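Local coordinates for metallo-beta-lactamase (Serratia marcescens, PDB 6K4X), which hydrolyses the beta-lactam ring of antibiotics with a pair of active-site zinc ions, as a subclass B3 metallo-beta-lactamase, at residues 182-186 with 187-191; 249-252 with 253-257. All coordinates share one frame; numbering follows the deposited sequence.

Interaction 1: 182-186 with 187-191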
loop_
_atom_site.group_PDB
_atom_site.type_symbol
_atom_site.label_atom_id
_atom_site.label_comp_id
_atom_site.label_asym_id
_atom_site.label_seq_id
_atom_site.Cartn_x
_atom_site.Cartn_y
_atom_site.Cartn_z
ATOM N N ASP A 182 1.264 1.364 24.063
ATOM C CA ASP A 182 0.672 1.967 25.248
ATOM C C ASP A 182 1.577 3.071 25.813
ATOM O O ASP A 182 1.076 4.017 26.432
ATOM C CB ASP A 182 0.399 0.904 26.318
ATOM C CG ASP A 182 -0.814 0.048 26.001
ATOM O OD1 ASP A 182 -1.601 0.447 25.128
ATOM O OD2 ASP A 182 -0.972 -1.019 26.635
ATOM N N SER A 183 2.895 2.953 25.644
ATOM C CA SER A 183 3.869 3.869 26.238
ATOM C C SER A 183 4.082 5.143 25.417
ATOM O O SER A 183 4.915 5.955 25.791
ATOM C CB SER A 183 5.169 3.125 26.416
ATOM O OG SER A 183 5.598 2.640 25.150
ATOM N N TYR A 184 3.383 5.297 24.283
ATOM C CA TYR A 184 3.666 6.394 23.353
ATOM C C TYR A 184 2.599 7.487 23.411
ATOM O O TYR A 184 1.393 7.191 23.367
ATOM C CB TYR A 184 3.698 5.844 21.938
ATOM C CG TYR A 184 4.186 6.789 20.878
ATOM C CD1 TYR A 184 5.526 6.853 20.582
ATOM C CD2 TYR A 184 3.308 7.556 20.138
ATOM C CE1 TYR A 184 6.000 7.682 19.583
ATOM C CE2 TYR A 184 3.760 8.359 19.116
ATOM C CZ TYR A 184 5.109 8.429 18.839
ATOM O OH TYR A 184 5.542 9.240 17.814
ATOM N N ARG A 185 3.052 8.739 23.459
ATOM C CA ARG A 185 2.171 9.892 23.455
ATOM C C ARG A 185 2.407 10.697 22.179
ATOM O O ARG A 185 3.481 11.308 22.005
ATOM C CB ARG A 185 2.428 10.714 24.722
ATOM C CG ARG A 185 1.479 11.883 24.893
ATOM C CD ARG A 185 1.565 12.484 26.278
ATOM N NE ARG A 185 0.428 13.356 26.564
ATOM C CZ ARG A 185 0.400 14.672 26.444
ATOM N NH1 ARG A 185 -0.743 15.300 26.634
ATOM N NH2 ARG A 185 1.479 15.349 26.088
ATOM N N PHE A 186 1.399 10.760 21.308
ATOM C CA PHE A 186 1.561 11.494 20.063
ATOM C C PHE A 186 1.836 12.967 20.357
ATOM O O PHE A 186 2.605 13.598 19.620
ATOM C CB PHE A 186 0.318 11.386 19.180
ATOM C CG PHE A 186 0.318 10.143 18.340
ATOM C CD1 PHE A 186 0.909 10.138 17.086
ATOM C CD2 PHE A 186 -0.233 8.960 18.819
ATOM C CE1 PHE A 186 0.978 8.974 16.338
ATOM C CE2 PHE A 186 -0.208 7.812 18.043
ATOM C CZ PHE A 186 0.404 7.817 16.808
ATOM N N SER A 187 1.200 13.504 21.397
ATOM C CA SER A 187 1.326 14.900 21.739
ATOM C C SER A 187 2.770 15.266 22.111
ATOM O O SER A 187 3.088 16.459 22.201
ATOM C CB SER A 187 0.371 15.261 22.846
ATOM O OG SER A 187 -0.982 15.091 22.460
ATOM N N ASP A 188 3.621 14.290 22.398
ATOM C CA ASP A 188 5.010 14.541 22.733
ATOM C C ASP A 188 5.900 14.479 21.487
ATOM O O ASP A 188 7.099 14.747 21.613
ATOM C CB ASP A 188 5.520 13.531 23.759
ATOM C CG ASP A 188 4.951 13.656 25.155
ATOM O OD1 ASP A 188 4.183 14.586 25.394
ATOM O OD2 ASP A 188 5.302 12.778 25.971
ATOM N N HIS A 189 5.349 14.137 20.320
ATOM C CA HIS A 189 6.128 13.808 19.120
ATOM C C HIS A 189 5.691 14.689 17.961
ATOM O O HIS A 189 4.945 14.263 17.081
ATOM C CB HIS A 189 5.994 12.319 18.788
ATOM C CG HIS A 189 6.677 11.463 19.787
ATOM N ND1 HIS A 189 6.036 10.967 20.918
ATOM C CD2 HIS A 189 7.979 11.129 19.908
ATOM C CE1 HIS A 189 6.927 10.277 21.630
ATOM N NE2 HIS A 189 8.109 10.352 21.033
ATOM N N PRO A 190 6.159 15.953 17.913
ATOM C CA PRO A 190 5.639 16.875 16.918
ATOM C C PRO A 190 5.984 16.496 15.477
ATOM O O PRO A 190 5.246 16.860 14.590
ATOM C CB PRO A 190 6.285 18.198 17.344
ATOM C CG PRO A 190 7.556 17.793 18.018
ATOM C CD PRO A 190 7.123 16.589 18.828
ATOM N N GLU A 191 7.105 15.813 15.268
ATOM C CA GLU A 191 7.450 15.439 13.913
ATOM C C GLU A 191 6.425 14.434 13.355
ATOM O O GLU A 191 6.062 14.511 12.194
ATOM C CB GLU A 191 8.863 14.871 13.870
ATOM C CG GLU A 191 9.931 15.912 14.144
ATOM C CD GLU A 191 11.280 15.343 14.556
ATOM O OE1 GLU A 191 12.040 15.047 13.660
ATOM O OE2 GLU A 191 11.532 15.170 15.759
#
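His189 lies against Tyr184 as an offset stack, the ring centroids 4.2 Å apart and the planes inclined by 11°. Tyr184 CE1 sits over the centre of the imidazole, 3.4 Å from His189 CE1, while the phenol oxygen passes over the other end of the same face, with Tyr184 OH 3.2 Å from His189 CG. What fixes the rotation of the imidazole is its edge: His189 ND1 donates to Arg185 O at 2.8 Å, nearly straight at 166° and with the acceptor close to the ring plane, so ND1 carries the proton here. Arg185 O also accepts Asp188 N, at 3.0 Å, and the two donors reach it from opposite faces of its carbonyl plane.

The Arg185 side chain runs extended from CG to NE, CG anti to the backbone N, which carries the guanidinium along the turn to Asp188. There Arg185 NH2 forms a salt bridge to Asp188 OD1 at 2.9 Å; the oxygen lies in the guanidinium plane, but NH2 meets it on the syn side 30° out of the carboxylate plane. Ser187 CB packs over one guanidinium face, 3.4 Å from Arg185 NH2.

His189 N, at the N-cap position, bonds to Phe186 O at 2.9 Å and closes the short 3-10 turn. Glu260 accepts from Ser187 OG and Phe186 N through its carboxylate and from Arg185 NH1 through its carbonyl. The turn thus joins the loop following strand 166-173 to helix 190-205, with Phe186 touching Val192 of that helix and Arg256 and Leu257 of helix 241-260.

Interaction 2: 249-252 with 253-257. With SO4 (sulfate ion), chain G.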
loop_
_atom_site.group_PDB
_atom_site.type_symbol
_atom_site.label_atom_id
_atom_site.label_comp_id
_atom_site.label_asym_id
_atom_site.label_seq_id
_atom_site.Cartn_x
_atom_site.Cartn_y
_atom_site.Cartn_z
ATOM N N GLY A 249 -8.249 9.585 8.445
ATOM C CA GLY A 249 -6.948 9.708 9.087
ATOM C C GLY A 249 -6.917 10.898 10.042
ATOM O O GLY A 249 -6.525 10.795 11.223
ATOM N N ARG A 250 -7.390 12.051 9.565
ATOM C CA ARG A 250 -7.430 13.251 10.366
ATOM C C ARG A 250 -8.306 13.049 11.602
ATOM O O ARG A 250 -7.923 13.436 12.702
ATOM C CB ARG A 250 -7.879 14.438 9.512
ATOM C CG ARG A 250 -7.859 15.762 10.258
ATOM C CD ARG A 250 -8.176 16.947 9.364
ATOM N NE ARG A 250 -7.153 17.235 8.366
ATOM C CZ ARG A 250 -7.274 17.137 7.040
ATOM N NH1 ARG A 250 -8.391 16.691 6.478
ATOM N NH2 ARG A 250 -6.239 17.485 6.286
ATOM N N LYS A 251 -9.472 12.416 11.426
ATOM C CA LYS A 251 -10.366 12.182 12.543
ATOM C C LYS A 251 -9.717 11.264 13.585
ATOM O O LYS A 251 -9.849 11.461 14.792
ATOM C CB LYS A 251 -11.686 11.598 12.048
ATOM C CG LYS A 251 -12.615 11.103 13.156
ATOM C CD LYS A 251 -13.992 10.722 12.676
ATOM C CE LYS A 251 -14.758 11.843 12.005
ATOM N NZ LYS A 251 -14.862 13.021 12.884
ATOM N N ARG A 252 -9.013 10.231 13.133
ATOM C CA ARG A 252 -8.385 9.313 14.064
ATOM C C ARG A 252 -7.301 10.053 14.861
ATOM O O ARG A 252 -7.185 9.852 16.076
ATOM C CB ARG A 252 -7.799 8.126 13.303
ATOM C CG ARG A 252 -7.183 7.061 14.193
ATOM C CD ARG A 252 -6.854 5.812 13.393
ATOM N NE ARG A 252 -6.352 4.761 14.263
ATOM C CZ ARG A 252 -6.405 3.470 14.024
ATOM N NH1 ARG A 252 -6.961 3.022 12.917
ATOM N NH2 ARG A 252 -5.829 2.644 14.875
ATOM N N LEU A 253 -6.520 10.898 14.198
ATOM C CA LEU A 253 -5.513 11.656 14.928
ATOM C C LEU A 253 -6.158 12.663 15.881
ATOM O O LEU A 253 -5.712 12.780 17.026
ATOM C CB LEU A 253 -4.568 12.366 13.965
ATOM C CG LEU A 253 -3.528 13.267 14.643
ATOM C CD1 LEU A 253 -2.596 12.476 15.543
ATOM C CD2 LEU A 253 -2.718 14.005 13.582
ATOM N N GLU A 254 -7.201 13.365 15.446
ATOM C CA GLU A 254 -7.800 14.352 16.326
ATOM C C GLU A 254 -8.433 13.682 17.540
ATOM O O GLU A 254 -8.328 14.179 18.661
ATOM C CB GLU A 254 -8.804 15.221 15.577
ATOM C CG GLU A 254 -8.113 16.198 14.623
ATOM C CD GLU A 254 -7.030 17.091 15.244
ATOM O OE1 GLU A 254 -7.114 17.425 16.464
ATOM O OE2 GLU A 254 -6.063 17.459 14.556
ATOM N N THR A 255 -9.078 12.543 17.329
ATOM C CA THR A 255 -9.635 11.800 18.450
ATOM C C THR A 255 -8.519 11.412 19.425
ATOM O O THR A 255 -8.667 11.484 20.652
ATOM C CB THR A 255 -10.406 10.565 17.956
ATOM O OG1 THR A 255 -11.576 10.974 17.242
ATOM C CG2 THR A 255 -10.881 9.691 19.096
ATOM N N ARG A 256 -7.403 10.932 18.888
ATOM C CA ARG A 256 -6.259 10.501 19.715
ATOM C C ARG A 256 -5.680 11.674 20.508
ATOM O O ARG A 256 -5.479 11.565 21.727
ATOM C CB ARG A 256 -5.198 9.862 18.830
ATOM C CG ARG A 256 -3.919 9.487 19.569
ATOM C CD ARG A 256 -4.154 8.523 20.735
ATOM N NE ARG A 256 -2.905 8.248 21.442
ATOM C CZ ARG A 256 -2.126 7.190 21.264
ATOM N NH1 ARG A 256 -2.435 6.260 20.374
ATOM N NH2 ARG A 256 -1.012 7.090 21.967
ATOM N N LEU A 257 -5.452 12.811 19.856
ATOM C CA LEU A 257 -4.837 13.943 20.549
ATOM C C LEU A 257 -5.785 14.395 21.670
ATOM O O LEU A 257 -5.348 14.762 22.768
ATOM C CB LEU A 257 -4.535 15.096 19.587
ATOM C CG LEU A 257 -3.423 14.814 18.584
ATOM C CD1 LEU A 257 -3.276 15.967 17.605
ATOM C CD2 LEU A 257 -2.100 14.509 19.250
HETATM S S SO4 G . -9.870 4.262 11.147
HETATM O O1 SO4 G . -10.163 5.467 11.892
HETATM O O2 SO4 G . -8.475 4.190 10.696
HETATM O O3 SO4 G . -10.143 3.102 12.043
HETATM O O4 SO4 G . -10.767 4.154 9.991
#
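Arg250, Lys251 and Arg252 meet Glu254, Thr255 and Arg256 through consecutive i to i+4 backbone bonds, the pattern of a regular alpha-helix. Glu254 N donates to Arg250 O at 2.8 Å, Thr255 N to Lys251 O at 2.9 Å, and Arg256 N to Arg252 O at 3.0 Å. A fourth bond of the series, from Leu253 N to Gly249 O, has an N-H...O angle of 164°.

Nonpolar packing between side chains is slight: Arg250 CG and Glu254 CG come no closer than 4.4 Å. Glu254 CG, anti to its own carbonyl carbon (chi1 -72°), rests instead on the backbone carbonyl, 3.4 Å from Arg250 O. The Glu254 carboxylate pairs with Arg197, while Arg250 pairs with Glu204. Both salt bridges, like the packing of Leu253 on Leu196 and Phe200, fasten this helix to helix 190-205.

Ionic contact is made by Arg252. Its extended chain, CG anti to the backbone N (chi1 -177°), leaves the helix, and Arg252 NH1 donates to sulfate O2 at 2.9 Å with the oxygen in the guanidinium plane. Along the same chain, Arg252 CD lies 3.6 Å from sulfate O1. Arg256 instead pairs with Glu260.

The sulfate probably came from the crystallisation liquor. Its binding is consistent with Arg252, whose side chain is about 4 Å from the bound 4-amino-2-sulfanylbenzoic acid, being able to bind anions near the inhibitor pocket.

How the interactions relate
Interaction 1 precedes interaction 2 in the chain, and their centres lie 13 Å apart on the same side of the molecule. They touch directly: Tyr184 O comes within 2.8 Å of Arg256 NH2, Phe186 CD2 within 3.6 Å of Arg256 CZ, and Ser187 OG within 3.4 Å of Leu257 CD2. Tyr184, Phe186 and Ser187 therefore meet the last two residues of 249-257, Arg256 and Leu257. Interaction 2 lies nearer the inhibitor than interaction 1. The Phe186 side chain is about 7 Å from that of zinc ligand His150 and about 10 Å from the inhibitor, whereas the side chain of Arg252, one turn before Arg256, is about 4 Å from the inhibitor.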